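Local coordinates for protein type II restriction enzyme AgeI (PDB 5DWA) that recognises the double-stranded DNA sequence 5'-ACCGGT-3' and cleaves it after the first adenine, as a type II restriction endonuclease, at residues 140-145 and 176-181; 167-172 and 195-200; 210-215 and 241-246. All blocks are in the same frame, centred on the assembly; numbering follows the deposited sequence.

The three contacts run across the nuclease core in a row, with contact 2 in the middle: its centre lies about 13 Å from that of contact 1 and about 10 Å from that of contact 3, which are themselves about 21 Å apart. Contacts 1 and 2 alternate along the chain and share the mixed sheet, where strands 143-148 and 159-168 are neighbours; D142 bonds A167 N, and D178 pairs with K168. Contact 2 closes the beta-alpha-beta unit 159-168, 178-187, 191-196. Contact 3 follows both, joining loops after strands 191-196 and 236-239, and D198 of contact 2 bonds its T244 and E214. The DNA-facing residues of contacts 1 and 2 thus sit on one connected framework.

Contact 1 (140-145 and 176-181). With nucleotides of chain C.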
loop_
_atom_site.group_PDB
_atom_site.type_symbol
_atom_site.label_atom_id
_atom_site.label_comp_id
_atom_site.label_asym_id
_atom_site.label_seq_id
_atom_site.Cartn_x
_atom_site.Cartn_y
_atom_site.Cartn_z
ATOM N N LYS A 140 0.853 13.055 0.347
ATOM C CA LYS A 140 1.358 12.081 -0.628
ATOM C C LYS A 140 1.880 12.786 -1.875
ATOM O O LYS A 140 1.254 12.768 -2.945
ATOM C CB LYS A 140 0.278 11.051 -0.995
ATOM C CG LYS A 140 0.751 9.890 -1.879
ATOM C CD LYS A 140 1.984 9.175 -1.318
ATOM C CE LYS A 140 2.124 7.776 -1.938
ATOM N NZ LYS A 140 3.463 7.174 -1.702
ATOM N N VAL A 141 3.033 13.426 -1.707
ATOM C CA VAL A 141 3.798 14.003 -2.807
ATOM C C VAL A 141 5.252 13.895 -2.378
ATOM O O VAL A 141 5.552 14.019 -1.190
ATOM C CB VAL A 141 3.367 15.456 -3.111
ATOM C CG1 VAL A 141 3.599 16.366 -1.917
ATOM C CG2 VAL A 141 4.073 15.972 -4.353
ATOM N N ASP A 142 6.151 13.633 -3.321
ATOM C CA ASP A 142 7.493 13.180 -2.956
ATOM C C ASP A 142 8.623 14.177 -3.182
ATOM O O ASP A 142 9.511 14.303 -2.347
ATOM C CB ASP A 142 7.787 11.884 -3.715
ATOM C CG ASP A 142 6.699 10.860 -3.516
ATOM O OD1 ASP A 142 6.353 10.600 -2.346
ATOM O OD2 ASP A 142 6.164 10.349 -4.516
ATOM N N VAL A 143 8.604 14.852 -4.319
ATOM C CA VAL A 143 9.694 15.745 -4.682
ATOM C C VAL A 143 9.086 17.093 -5.068
ATOM O O VAL A 143 8.143 17.152 -5.855
ATOM C CB VAL A 143 10.533 15.166 -5.846
ATOM C CG1 VAL A 143 11.660 16.107 -6.226
ATOM C CG2 VAL A 143 11.057 13.752 -5.527
ATOM N N MET A 144 9.586 18.185 -4.509
ATOM C CA MET A 144 9.003 19.465 -4.882
ATOM C C MET A 144 9.749 20.057 -6.073
ATOM O O MET A 144 10.921 19.746 -6.304
ATOM C CB MET A 144 8.966 20.427 -3.684
ATOM C CG MET A 144 10.225 21.183 -3.370
ATOM S SD MET A 144 9.904 22.486 -2.142
ATOM C CE MET A 144 11.508 22.517 -1.365
ATOM N N ILE A 145 9.028 20.849 -6.862
ATOM C CA ILE A 145 9.592 21.539 -8.014
ATOM C C ILE A 145 9.541 23.025 -7.722
ATOM O O ILE A 145 8.490 23.531 -7.312
ATOM C CB ILE A 145 8.826 21.246 -9.319
ATOM C CG1 ILE A 145 8.559 19.746 -9.488
ATOM C CG2 ILE A 145 9.584 21.819 -10.521
ATOM C CD1 ILE A 145 7.543 19.446 -10.587
ATOM N N SER A 176 -3.101 5.108 -6.567
ATOM C CA SER A 176 -4.362 5.694 -6.128
ATOM C C SER A 176 -4.173 6.544 -4.871
ATOM O O SER A 176 -4.937 7.485 -4.636
ATOM C CB SER A 176 -5.406 4.602 -5.882
ATOM O OG SER A 176 -5.595 3.818 -7.045
ATOM N N ASP A 177 -3.146 6.221 -4.084
ATOM C CA ASP A 177 -2.793 7.009 -2.894
ATOM C C ASP A 177 -2.456 8.446 -3.271
ATOM O O ASP A 177 -2.660 9.369 -2.482
ATOM C CB ASP A 177 -1.584 6.424 -2.141
ATOM C CG ASP A 177 -1.815 5.020 -1.623
ATOM O OD1 ASP A 177 -2.925 4.475 -1.795
ATOM O OD2 ASP A 177 -0.865 4.458 -1.034
ATOM N N ASP A 178 -1.903 8.620 -4.468
ATOM C CA ASP A 178 -1.457 9.934 -4.935
ATOM C C ASP A 178 -2.561 10.769 -5.549
ATOM O O ASP A 178 -2.417 11.972 -5.682
ATOM C CB ASP A 178 -0.355 9.783 -5.981
ATOM C CG ASP A 178 0.897 9.156 -5.419
ATOM O OD1 ASP A 178 1.796 9.920 -4.997
ATOM O OD2 ASP A 178 0.971 7.908 -5.406
ATOM N N ILE A 179 -3.660 10.141 -5.947
ATOM C CA ILE A 179 -4.672 10.865 -6.707
ATOM C C ILE A 179 -5.327 12.016 -5.921
ATOM O O ILE A 179 -5.438 13.119 -6.446
ATOM C CB ILE A 179 -5.750 9.898 -7.235
ATOM C CG1 ILE A 179 -5.145 9.017 -8.325
ATOM C CG2 ILE A 179 -6.944 10.657 -7.781
ATOM C CD1 ILE A 179 -6.060 7.876 -8.762
ATOM N N PRO A 180 -5.729 11.788 -4.656
ATOM C CA PRO A 180 -6.325 12.953 -3.984
ATOM C C PRO A 180 -5.333 14.106 -3.804
ATOM O O PRO A 180 -5.706 15.247 -4.040
ATOM C CB PRO A 180 -6.773 12.385 -2.631
ATOM C CG PRO A 180 -6.990 10.921 -2.900
ATOM C CD PRO A 180 -5.892 10.558 -3.857
ATOM N N ALA A 181 -4.094 13.811 -3.422
ATOM C CA ALA A 181 -3.074 14.854 -3.321
ATOM C C ALA A 181 -2.903 15.566 -4.655
ATOM O O ALA A 181 -2.812 16.789 -4.711
ATOM C CB ALA A 181 -1.745 14.267 -2.864
ATOM P P DC C 5 4.226 5.920 1.084
ATOM O OP1 DC C 5 4.275 7.354 0.706
ATOM O OP2 DC C 5 2.934 5.202 1.087
ATOM O "O5'" DC C 5 5.252 5.127 0.156
ATOM C "C5'" DC C 5 6.586 5.585 0.021
ATOM C "C4'" DC C 5 7.553 4.426 0.132
ATOM O "O4'" DC C 5 7.529 3.920 1.471
ATOM C "C3'" DC C 5 7.200 3.246 -0.750
ATOM O "O3'" DC C 5 7.835 3.418 -1.995
ATOM C "C2'" DC C 5 7.773 2.044 0.022
ATOM C "C1'" DC C 5 7.840 2.537 1.476
ATOM N N1 DC C 5 6.888 1.860 2.419
ATOM C C2 DC C 5 7.385 1.073 3.465
ATOM O O2 DC C 5 8.604 0.945 3.584
ATOM N N3 DC C 5 6.519 0.482 4.324
ATOM C C4 DC C 5 5.197 0.652 4.162
ATOM N N4 DC C 5 4.379 0.055 5.034
ATOM C C5 DC C 5 4.670 1.458 3.112
ATOM C C6 DC C 5 5.534 2.033 2.271
HETATM O O HOH W 1 4.132 8.591 -4.536
#
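K140 meets D178 through its aliphatic part: CG of K140 lies 3.3 Å from OD1 of D178, and the two side chains cross obliquely. The same methylene touches the carbonyl O of D177 at 3.5 Å, and the carbonyl O of K140 packs on CB of A181 at 3.4 Å. These are van der Waals contacts, so the segments are joined directly by packing; the polar link between them runs through a water, while K140 separately binds the DNA.

CG of K140 stands anti to the backbone N (chi1 -173°), and the chain then bends at chi2 (52°), which carries CD toward the phosphate of DC5 of chain C. NZ of K140 gives OP1 of that nucleotide a hydrogen bond of 2.5 Å, short enough that the exact length deserves caution, and a weak one to its O5'. D178 OD2 stands 4.5 Å from K140 NZ, too far for a salt bridge.

The water lies 2.7 Å from D142 OD2 and 2.7 Å from D178 OD1, and it accepts a weak bond from K140 NZ. In the next shell the two carboxylates are held by strand 159-168: D142 OD2 also takes the backbone N of A167, while D178 receives H166 ND1 on OD1 and pairs with K168 NZ through OD2. R174 of the second subunit packs against K140 and D177.

D142 and V143 form a classic beta bulge opposite I165. D142, just before strand 143-148, and K168, ending the neighbouring strand 159-168, are consistent with the acidic and lysine positions of the PD-(D/E)XK core. D142 OD2 and D178 OD1 are only 4.4 Å apart; the water between them, with the amines of K140 and K168 nearby, would probably ease their repulsion.

Contact 2 (167-172 and 195-200). With nucleotides of chain C.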
loop_
_atom_site.group_PDB
_atom_site.type_symbol
_atom_site.label_atom_id
_atom_site.label_comp_id
_atom_site.label_asym_id
_atom_site.label_seq_id
_atom_site.Cartn_x
_atom_site.Cartn_y
_atom_site.Cartn_z
ATOM N N ALA A 167 6.527 10.206 -7.149
ATOM C CA ALA A 167 7.551 9.310 -7.664
ATOM C C ALA A 167 7.233 7.900 -7.212
ATOM O O ALA A 167 7.068 7.653 -6.020
ATOM C CB ALA A 167 8.932 9.730 -7.179
ATOM N N LYS A 168 7.092 6.986 -8.163
ATOM C CA LYS A 168 6.768 5.608 -7.818
ATOM C C LYS A 168 7.581 4.674 -8.678
ATOM O O LYS A 168 7.543 4.766 -9.898
ATOM C CB LYS A 168 5.278 5.300 -8.021
ATOM C CG LYS A 168 4.329 6.376 -7.537
ATOM C CD LYS A 168 2.928 5.833 -7.383
ATOM C CE LYS A 168 2.778 5.051 -6.084
ATOM N NZ LYS A 168 2.842 5.939 -4.886
ATOM N N VAL A 169 8.316 3.772 -8.051
ATOM C CA VAL A 169 8.971 2.723 -8.820
ATOM C C VAL A 169 7.924 1.891 -9.558
ATOM O O VAL A 169 8.059 1.617 -10.749
ATOM C CB VAL A 169 9.807 1.815 -7.927
ATOM C CG1 VAL A 169 10.217 0.538 -8.682
ATOM C CG2 VAL A 169 11.021 2.569 -7.395
ATOM N N SER A 170 6.864 1.539 -8.841
ATOM C CA SER A 170 5.813 0.686 -9.379
ATOM C C SER A 170 4.475 1.260 -8.971
ATOM O O SER A 170 4.357 1.872 -7.916
ATOM C CB SER A 170 5.964 -0.754 -8.874
ATOM O OG SER A 170 6.089 -0.797 -7.458
ATOM N N LEU A 171 3.460 1.043 -9.801
ATOM C CA LEU A 171 2.171 1.693 -9.592
ATOM C C LEU A 171 1.222 0.864 -8.733
ATOM O O LEU A 171 0.638 1.392 -7.783
ATOM C CB LEU A 171 1.527 2.012 -10.941
ATOM C CG LEU A 171 2.324 2.968 -11.830
ATOM C CD1 LEU A 171 1.561 3.271 -13.118
ATOM C CD2 LEU A 171 2.664 4.269 -11.079
ATOM N N ALA A 172 1.093 -0.430 -9.056
ATOM C CA ALA A 172 0.108 -1.317 -8.418
ATOM C C ALA A 172 -1.199 -0.557 -8.242
ATOM O O ALA A 172 -1.651 0.089 -9.181
ATOM C CB ALA A 172 0.620 -1.855 -7.082
ATOM N N SER A 195 5.937 10.489 -11.944
ATOM C CA SER A 195 7.167 9.957 -12.511
ATOM C C SER A 195 7.310 8.530 -12.035
ATOM O O SER A 195 7.192 8.266 -10.840
ATOM C CB SER A 195 8.379 10.793 -12.092
ATOM O OG SER A 195 8.229 12.131 -12.532
ATOM N N THR A 196 7.534 7.599 -12.955
ATOM C CA THR A 196 7.532 6.215 -12.564
ATOM C C THR A 196 8.505 5.388 -13.370
ATOM O O THR A 196 8.799 5.703 -14.517
ATOM C CB THR A 196 6.099 5.631 -12.683
ATOM O OG1 THR A 196 6.076 4.306 -12.138
ATOM C CG2 THR A 196 5.594 5.637 -14.146
ATOM N N LEU A 197 9.018 4.337 -12.746
ATOM C CA LEU A 197 9.773 3.332 -13.478
ATOM C C LEU A 197 8.828 2.283 -14.060
ATOM O O LEU A 197 9.263 1.427 -14.842
ATOM C CB LEU A 197 10.812 2.669 -12.573
ATOM C CG LEU A 197 11.887 3.624 -12.061
ATOM C CD1 LEU A 197 12.868 2.863 -11.207
ATOM C CD2 LEU A 197 12.587 4.298 -13.225
ATOM N N ASP A 198 7.554 2.350 -13.667
ATOM C CA ASP A 198 6.510 1.427 -14.140
ATOM C C ASP A 198 7.019 -0.013 -14.096
ATOM O O ASP A 198 6.954 -0.738 -15.091
ATOM C CB ASP A 198 6.052 1.802 -15.558
ATOM C CG ASP A 198 4.788 1.045 -16.000
ATOM O OD1 ASP A 198 4.046 0.531 -15.135
ATOM O OD2 ASP A 198 4.531 0.985 -17.221
ATOM N N VAL A 199 7.561 -0.402 -12.949
ATOM C CA VAL A 199 8.054 -1.762 -12.766
ATOM C C VAL A 199 6.917 -2.733 -12.486
ATOM O O VAL A 199 6.144 -2.538 -11.543
ATOM C CB VAL A 199 9.064 -1.853 -11.608
ATOM C CG1 VAL A 199 9.382 -3.330 -11.280
ATOM C CG2 VAL A 199 10.336 -1.098 -11.940
ATOM N N LYS A 200 6.818 -3.774 -13.306
ATOM C CA LYS A 200 6.015 -4.950 -12.975
ATOM C C LYS A 200 6.381 -6.089 -13.893
ATOM O O LYS A 200 6.170 -6.019 -15.105
ATOM C CB LYS A 200 4.509 -4.697 -13.079
ATOM C CG LYS A 200 3.638 -5.925 -12.746
ATOM C CD LYS A 200 3.840 -6.411 -11.305
ATOM C CE LYS A 200 2.854 -7.536 -10.957
ATOM N NZ LYS A 200 2.985 -7.988 -9.534
ATOM P P DC C 6 7.094 2.930 -3.333
ATOM O OP1 DC C 6 7.829 3.506 -4.447
ATOM O OP2 DC C 6 5.640 3.096 -3.169
ATOM O "O5'" DC C 6 7.395 1.363 -3.365
ATOM C "C5'" DC C 6 8.719 0.920 -3.364
ATOM C "C4'" DC C 6 8.739 -0.584 -3.245
ATOM O "O4'" DC C 6 8.061 -0.989 -2.037
ATOM C "C3'" DC C 6 8.077 -1.341 -4.384
ATOM O "O3'" DC C 6 8.860 -2.465 -4.659
ATOM C "C2'" DC C 6 6.712 -1.740 -3.806
ATOM C "C1'" DC C 6 7.032 -1.918 -2.329
ATOM N N1 DC C 6 5.912 -1.594 -1.425
ATOM C C2 DC C 6 5.453 -2.532 -0.493
ATOM O O2 DC C 6 5.949 -3.664 -0.463
ATOM N N3 DC C 6 4.446 -2.178 0.343
ATOM C C4 DC C 6 3.938 -0.951 0.294
ATOM N N4 DC C 6 2.945 -0.653 1.133
ATOM C C5 DC C 6 4.417 0.022 -0.621
ATOM C C6 DC C 6 5.396 -0.332 -1.447
ATOM P P DG C 7 8.970 -3.068 -6.139
ATOM O OP1 DG C 7 10.410 -3.124 -6.470
ATOM O OP2 DG C 7 8.023 -2.421 -7.058
ATOM O "O5'" DG C 7 8.458 -4.568 -5.954
ATOM C "C5'" DG C 7 9.067 -5.433 -5.026
ATOM C "C4'" DG C 7 8.245 -6.708 -4.913
ATOM O "O4'" DG C 7 7.047 -6.447 -4.140
ATOM C "C3'" DG C 7 7.753 -7.261 -6.242
ATOM O "O3'" DG C 7 7.688 -8.655 -6.140
ATOM C "C2'" DG C 7 6.352 -6.650 -6.367
ATOM C "C1'" DG C 7 5.881 -6.701 -4.926
ATOM N N9 DG C 7 4.934 -5.663 -4.573
ATOM C C8 DG C 7 4.560 -4.572 -5.325
ATOM N N7 DG C 7 3.743 -3.775 -4.695
ATOM C C5 DG C 7 3.598 -4.354 -3.442
ATOM C C6 DG C 7 2.841 -3.939 -2.325
ATOM O O6 DG C 7 2.134 -2.928 -2.209
ATOM N N1 DG C 7 2.976 -4.811 -1.256
ATOM C C2 DG C 7 3.744 -5.949 -1.262
ATOM N N2 DG C 7 3.753 -6.662 -0.133
ATOM N N3 DG C 7 4.453 -6.351 -2.302
ATOM C C4 DG C 7 4.335 -5.509 -3.352
ATOM P P DT C 9 5.759 -15.870 -5.340
ATOM O OP1 DT C 9 6.282 -16.931 -4.460
ATOM O OP2 DT C 9 5.935 -15.954 -6.810
ATOM O "O5'" DT C 9 4.218 -15.683 -5.010
ATOM C "C5'" DT C 9 3.827 -15.384 -3.697
ATOM C "C4'" DT C 9 2.385 -14.951 -3.679
ATOM O "O4'" DT C 9 2.229 -13.779 -4.485
ATOM C "C3'" DT C 9 1.391 -15.967 -4.243
ATOM O "O3'" DT C 9 0.593 -16.430 -3.176
ATOM C "C2'" DT C 9 0.581 -15.169 -5.299
ATOM C "C1'" DT C 9 0.908 -13.735 -4.932
ATOM N N1 DT C 9 0.882 -12.757 -6.038
ATOM C C2 DT C 9 0.012 -11.704 -5.970
ATOM O O2 DT C 9 -0.809 -11.579 -5.078
ATOM N N3 DT C 9 0.125 -10.807 -6.994
ATOM C C4 DT C 9 1.025 -10.845 -8.044
ATOM O O4 DT C 9 1.056 -9.984 -8.915
ATOM C C5 DT C 9 1.923 -11.971 -8.048
ATOM C C7 DT C 9 2.936 -12.128 -9.143
ATOM C C6 DT C 9 1.821 -12.852 -7.046
HETATM O O HOH W 2 4.104 -0.204 -12.504
#
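The carbonyl of K168 is approached by two donors from the facing segment. L197 N comes in within the carbonyl plane at 3.2 Å from K168 O, and T196 OG1 lies 2.7 Å from K168 O, tilted 33° from the plane. At the carbonyl of S195, K168 N lies 3.0 Å from S195 O, nearly on the C=O axis.

The two backbone bonds follow the parallel pairing of A167 with S195 and K168 with T196; the hydroxyl bond is an addition. A further backbone bond, V199 N to V169 O (3.0 Å, N-H angle 172°), joins the loops just past the strands. T196 OG1 is anti to its own backbone N (chi1 -173°), and while donating to K168 O it also accepts D198 N at 2.9 Å, closing an ST turn. CD2 of L171 rests on that hydroxyl, the two side chains crossing at about a right angle. V169 and V199 lie side by side, CG1 of V169 3.6 Å from CG2 of V199; V169 touches W67 and V199 touches H68, both of helix 63-78.

The carboxylate of D198 binds outward: OD2 to T244 OG1, OD1 to E214 N and to a water that also accepts L171 N.

This pairing belongs to the beta-alpha-beta unit, and both segments leave it facing DNA. S170 OG donates to OP2 of DG7 of chain C at 2.6 Å and also bonds R174. K200 NZ bonds O4 of DT9 of chain C, on the major-groove edge. The chemistry thus combines a side-chain bond to a DNA phosphate with one to a base; in this pre-specific complex, a part in sequence reading is only possible.

Contact 3 (210-215 and 241-246); sequences VNRGEL and NLRTSP
Two turns meet through N211 and N241, in segments without regular helix or strand. N211 is the centre of an inverse gamma turn, and N241 to T244 make a type I beta turn; the CA atoms of R212 and R243 come within 5.8 Å. G213 has positive phi (74°).

N241 CG stands anti to its backbone N (chi1 -171°), which brings the amide to N211. The carbonyl O of N211 receives N241 ND2 at 3.0 Å along a straight N-H (168°), the donor standing above the carbonyl plane. N241 ND2 also bonds D198 O. R243 NH1 adds a weak bond of 2.9 Å to N211 O. OD1 of N241 accepts R243 N at 2.9 Å, an Asx turn. CG1 of V210 lies over one face of the R243 guanidinium, 3.7 Å from R243 NE, and NH2 of R243 pairs with D65. L215 CD1 touches T244 CG2 at 3.6 Å. A water donates to both R212 O and R243 O.

An alanine at N241 would probably take from N211 O its straight bond, leaving the weak R243 one, from D198 O its amide partner, and undo the Asx turn. The N241 amide thus joins two other loops, while its OD1 holds its own turn.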
loop_
_atom_site.group_PDB
_atom_site.type_symbol
_atom_site.label_atom_id
_atom_site.label_comp_id
_atom_site.label_asym_id
_atom_site.label_seq_id
_atom_site.Cartn_x
_atom_site.Cartn_y
_atom_site.Cartn_z
ATOM N N VAL A 210 9.112 -10.835 -17.966
ATOM C CA VAL A 210 9.277 -9.659 -18.804
ATOM C C VAL A 210 8.586 -8.471 -18.132
ATOM O O VAL A 210 7.421 -8.539 -17.759
ATOM C CB VAL A 210 8.723 -9.887 -20.224
ATOM C CG1 VAL A 210 8.937 -8.657 -21.087
ATOM C CG2 VAL A 210 9.420 -11.095 -20.855
ATOM N N ASN A 211 9.329 -7.385 -17.983
ATOM C CA ASN A 211 8.886 -6.230 -17.217
ATOM C C ASN A 211 8.022 -5.279 -18.048
ATOM O O ASN A 211 8.497 -4.255 -18.548
ATOM C CB ASN A 211 10.134 -5.553 -16.658
ATOM C CG ASN A 211 9.843 -4.273 -15.906
ATOM O OD1 ASN A 211 8.755 -4.075 -15.372
ATOM N ND2 ASN A 211 10.838 -3.403 -15.853
ATOM N N ARG A 212 6.747 -5.632 -18.183
ATOM C CA ARG A 212 5.850 -4.927 -19.084
ATOM C C ARG A 212 5.159 -3.739 -18.426
ATOM O O ARG A 212 4.507 -2.950 -19.101
ATOM C CB ARG A 212 4.799 -5.893 -19.641
ATOM C CG ARG A 212 5.415 -7.019 -20.441
ATOM C CD ARG A 212 4.365 -7.863 -21.131
ATOM N NE ARG A 212 5.012 -8.859 -21.979
ATOM C CZ ARG A 212 5.426 -10.047 -21.547
ATOM N NH1 ARG A 212 5.233 -10.403 -20.284
ATOM N NH2 ARG A 212 6.025 -10.887 -22.381
ATOM N N GLY A 213 5.289 -3.615 -17.109
ATOM C CA GLY A 213 4.624 -2.520 -16.417
ATOM C C GLY A 213 3.121 -2.709 -16.273
ATOM O O GLY A 213 2.584 -3.775 -16.577
ATOM N N GLU A 214 2.435 -1.659 -15.833
ATOM C CA GLU A 214 1.034 -1.767 -15.443
ATOM C C GLU A 214 0.138 -0.708 -16.074
ATOM O O GLU A 214 -0.940 -0.421 -15.557
ATOM C CB GLU A 214 0.918 -1.693 -13.916
ATOM C CG GLU A 214 1.625 -2.832 -13.212
ATOM C CD GLU A 214 1.610 -2.725 -11.700
ATOM O OE1 GLU A 214 2.495 -2.047 -11.135
ATOM O OE2 GLU A 214 0.723 -3.342 -11.075
ATOM N N LEU A 215 0.574 -0.136 -17.190
ATOM C CA LEU A 215 -0.181 0.934 -17.822
ATOM C C LEU A 215 -0.953 0.505 -19.071
ATOM O O LEU A 215 -1.650 1.318 -19.668
ATOM C CB LEU A 215 0.753 2.105 -18.152
ATOM C CG LEU A 215 1.111 2.947 -16.924
ATOM C CD1 LEU A 215 2.311 3.859 -17.175
ATOM C CD2 LEU A 215 -0.114 3.770 -16.503
ATOM N N ASN A 241 10.112 3.056 -18.144
ATOM C CA ASN A 241 10.069 1.708 -18.685
ATOM C C ASN A 241 9.888 1.832 -20.185
ATOM O O ASN A 241 8.836 2.274 -20.636
ATOM C CB ASN A 241 8.923 0.907 -18.064
ATOM C CG ASN A 241 8.961 -0.564 -18.439
ATOM O OD1 ASN A 241 9.484 -0.934 -19.489
ATOM N ND2 ASN A 241 8.410 -1.412 -17.574
ATOM N N LEU A 242 10.903 1.445 -20.960
ATOM C CA LEU A 242 10.810 1.564 -22.414
ATOM C C LEU A 242 9.645 0.758 -23.014
ATOM O O LEU A 242 9.255 1.001 -24.154
ATOM C CB LEU A 242 12.123 1.138 -23.068
ATOM C CG LEU A 242 13.354 1.936 -22.636
ATOM C CD1 LEU A 242 14.597 1.488 -23.416
ATOM C CD2 LEU A 242 13.105 3.432 -22.797
ATOM N N ARG A 243 9.089 -0.187 -22.251
ATOM C CA ARG A 243 7.927 -0.963 -22.706
ATOM C C ARG A 243 6.579 -0.294 -22.460
ATOM O O ARG A 243 5.561 -0.739 -22.991
ATOM C CB ARG A 243 7.913 -2.341 -22.043
ATOM C CG ARG A 243 9.076 -3.205 -22.460
ATOM C CD ARG A 243 8.884 -4.643 -22.018
ATOM N NE ARG A 243 10.156 -5.341 -22.102
ATOM C CZ ARG A 243 11.121 -5.222 -21.193
ATOM N NH1 ARG A 243 10.942 -4.451 -20.122
ATOM N NH2 ARG A 243 12.266 -5.867 -21.348
ATOM N N THR A 244 6.564 0.769 -21.657
ATOM C CA THR A 244 5.338 1.516 -21.436
ATOM C C THR A 244 4.861 2.086 -22.763
ATOM O O THR A 244 5.654 2.649 -23.517
ATOM C CB THR A 244 5.541 2.675 -20.430
ATOM O OG1 THR A 244 6.041 2.161 -19.186
ATOM C CG2 THR A 244 4.231 3.416 -20.195
ATOM N N SER A 245 3.575 1.922 -23.057
ATOM C CA SER A 245 3.012 2.519 -24.259
ATOM C C SER A 245 2.696 3.982 -24.000
ATOM O O SER A 245 1.974 4.302 -23.060
ATOM C CB SER A 245 1.754 1.779 -24.706
ATOM O OG SER A 245 2.063 0.447 -25.073
ATOM N N PRO A 246 3.244 4.874 -24.832
ATOM C CA PRO A 246 2.913 6.292 -24.676
ATOM C C PRO A 246 1.471 6.573 -25.057
ATOM O O PRO A 246 0.828 5.778 -25.744
ATOM C CB PRO A 246 3.881 6.989 -25.635
ATOM C CG PRO A 246 4.254 5.942 -26.629
ATOM C CD PRO A 246 4.263 4.654 -25.871
HETATM O O HOH W 3 3.967 -2.992 -21.742
#